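Local structure of UDP-N-acetylglucosamine 4,6-dehydratase (3PVZ) at residues P223-D229 and W307-S313. The protein binds NAD and probably acts as a lyase, a dehydratase of UDP-N-acetylglucosamine. Residues are numbered along the deposited sequence; the frame is centred on the assembly and turned at random.
Sequences PIVAPND and WPCLFTS
Ile-224 and Trp-307 meet at the buried end of two parallel strands. CG1 of Ile-224 approaches CD1 of the indole at 3.7 Å, the two side chains crossing at about a right angle. Trp-307 holds its ring there with CG anti to the backbone N (chi1 -152°), and the indole is further fixed by a hydrogen bond from NE1 to the carbonyl of Gln-222 and by the edge-to-face ring of Tyr-283. Next along the same face, the SG of Cys-309 lies near Ile-224, and CB of Ala-226 rests 4.0 Å from CD1 of Phe-311. CB of Cys-309 lies over one face of the Phe-311 ring, toward its rim, while the carbonyl oxygen of Ala-226 sits at the ring edge.

Strand 224-227 is an edge of a three-stranded parallel sheet, with 306-312 in the middle and 284-287 beyond; this small sheet is separate from the large nucleotide-binding sheet of the Rossmann-like fold. Helices 210-219 and 270-280 cover the face bearing Ile-224, Cys-309 and Phe-311. Five backbone hydrogen bonds join the pair, from Ile-224 N to Pro-308 O through to Asn-228 N to Thr-312 O at 2.8 Å. Thr-312 N reaches Ala-226 O from above the carbonyl plane, unlike Leu-310 N, which meets Ile-224 O at 2.9 Å almost head-on.

The face with Val-225 and Leu-310 is more open, although at its start Pro-223 and Pro-308 are covered by helix 291-300. Exposed Val-225 lies alongside Leu-310, pointing the same way, with CG2 4.1 Å from CB of the leucine. Past the strand ends, at the exposed side, Asp-229 brings OD2 within 3.4 Å of Ser-313 CB, and the same oxygen accepts a hydrogen bond from the backbone N of Ser-314.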
# COMPACT_ATOMS: atom_id res chain seq x y z
N PRO A 223 6.88 -17.18 15.51
CA PRO A 223 8.24 -16.90 15.93
C PRO A 223 8.77 -15.53 15.45
O PRO A 223 8.44 -15.09 14.34
CB PRO A 223 9.06 -18.01 15.28
CG PRO A 223 8.11 -19.05 14.87
CD PRO A 223 6.76 -18.45 14.76
N ILE A 224 9.60 -14.89 16.28
CA ILE A 224 10.33 -13.72 15.86
C ILE A 224 11.63 -14.16 15.21
O ILE A 224 12.34 -15.05 15.74
CB ILE A 224 10.68 -12.81 17.06
CG1 ILE A 224 9.40 -12.37 17.80
CG2 ILE A 224 11.56 -11.62 16.60
CD1 ILE A 224 9.01 -11.00 17.58
N VAL A 225 11.95 -13.51 14.09
CA VAL A 225 13.11 -13.81 13.29
C VAL A 225 13.88 -12.51 13.09
O VAL A 225 13.30 -11.50 12.76
CB VAL A 225 12.67 -14.41 11.92
CG1 VAL A 225 13.80 -14.40 10.90
CG2 VAL A 225 12.14 -15.84 12.10
N ALA A 226 15.18 -12.50 13.34
CA ALA A 226 15.95 -11.26 13.29
C ALA A 226 17.43 -11.52 13.17
O ALA A 226 17.97 -12.33 13.92
CB ALA A 226 15.70 -10.45 14.51
N PRO A 227 18.11 -10.80 12.25
CA PRO A 227 19.55 -10.91 12.16
C PRO A 227 20.24 -10.50 13.47
O PRO A 227 19.83 -9.52 14.09
CB PRO A 227 19.93 -9.94 11.04
CG PRO A 227 18.67 -9.64 10.29
CD PRO A 227 17.54 -9.88 11.24
N ASN A 228 21.27 -11.25 13.88
CA ASN A 228 22.02 -10.83 15.03
C ASN A 228 23.30 -10.18 14.61
O ASN A 228 24.02 -9.72 15.48
CB ASN A 228 22.23 -11.95 16.07
CG ASN A 228 22.96 -13.17 15.52
OD1 ASN A 228 23.54 -13.14 14.43
ND2 ASN A 228 22.95 -14.25 16.30
N ASP A 229 23.55 -10.08 13.30
CA ASP A 229 24.83 -9.54 12.79
C ASP A 229 24.71 -8.26 11.92
O ASP A 229 25.65 -7.86 11.24
CB ASP A 229 25.60 -10.63 12.04
CG ASP A 229 24.89 -11.09 10.77
OD1 ASP A 229 23.70 -10.71 10.55
OD2 ASP A 229 25.52 -11.85 10.00
N TRP A 307 9.00 -16.59 24.31
CA TRP A 307 8.74 -16.43 22.87
C TRP A 307 9.86 -17.05 22.04
O TRP A 307 11.02 -16.77 22.28
CB TRP A 307 8.55 -14.95 22.46
CG TRP A 307 7.64 -14.86 21.25
CD1 TRP A 307 8.01 -15.00 19.94
CD2 TRP A 307 6.22 -14.71 21.25
NE1 TRP A 307 6.91 -14.94 19.13
CE2 TRP A 307 5.80 -14.76 19.90
CE3 TRP A 307 5.26 -14.53 22.25
CZ2 TRP A 307 4.45 -14.62 19.53
CZ3 TRP A 307 3.91 -14.39 21.87
CH2 TRP A 307 3.52 -14.43 20.52
N PRO A 308 9.53 -17.91 21.07
CA PRO A 308 10.60 -18.51 20.29
C PRO A 308 11.25 -17.51 19.37
O PRO A 308 10.56 -16.78 18.67
CB PRO A 308 9.89 -19.57 19.47
CG PRO A 308 8.52 -19.08 19.36
CD PRO A 308 8.22 -18.42 20.66
N CYS A 309 12.57 -17.49 19.36
CA CYS A 309 13.32 -16.59 18.55
C CYS A 309 14.33 -17.33 17.72
O CYS A 309 14.93 -18.33 18.13
CB CYS A 309 14.06 -15.57 19.41
SG CYS A 309 12.98 -14.46 20.31
N LEU A 310 14.53 -16.80 16.52
CA LEU A 310 15.46 -17.35 15.58
C LEU A 310 16.35 -16.24 15.11
O LEU A 310 16.00 -15.46 14.22
CB LEU A 310 14.69 -17.98 14.44
CG LEU A 310 15.55 -18.93 13.62
CD1 LEU A 310 14.82 -20.28 13.35
CD2 LEU A 310 15.97 -18.22 12.34
N PHE A 311 17.50 -16.15 15.74
CA PHE A 311 18.43 -15.08 15.44
C PHE A 311 19.47 -15.57 14.46
O PHE A 311 20.27 -16.42 14.76
CB PHE A 311 18.99 -14.54 16.73
CG PHE A 311 17.95 -13.93 17.65
CD1 PHE A 311 16.87 -13.21 17.13
CD2 PHE A 311 18.05 -14.06 19.02
CE1 PHE A 311 15.92 -12.63 17.98
CE2 PHE A 311 17.10 -13.49 19.86
CZ PHE A 311 16.05 -12.77 19.34
N THR A 312 19.41 -15.00 13.27
CA THR A 312 20.12 -15.51 12.11
C THR A 312 21.38 -14.69 11.86
O THR A 312 21.52 -13.61 12.39
CB THR A 312 19.18 -15.44 10.85
OG1 THR A 312 19.39 -16.58 10.02
CG2 THR A 312 19.38 -14.13 10.04
N SER A 313 22.26 -15.22 11.04
CA SER A 313 23.45 -14.51 10.60
C SER A 313 23.82 -15.01 9.19
O SER A 313 23.31 -16.05 8.75
CB SER A 313 24.61 -14.74 11.58
OG SER A 313 24.95 -16.10 11.62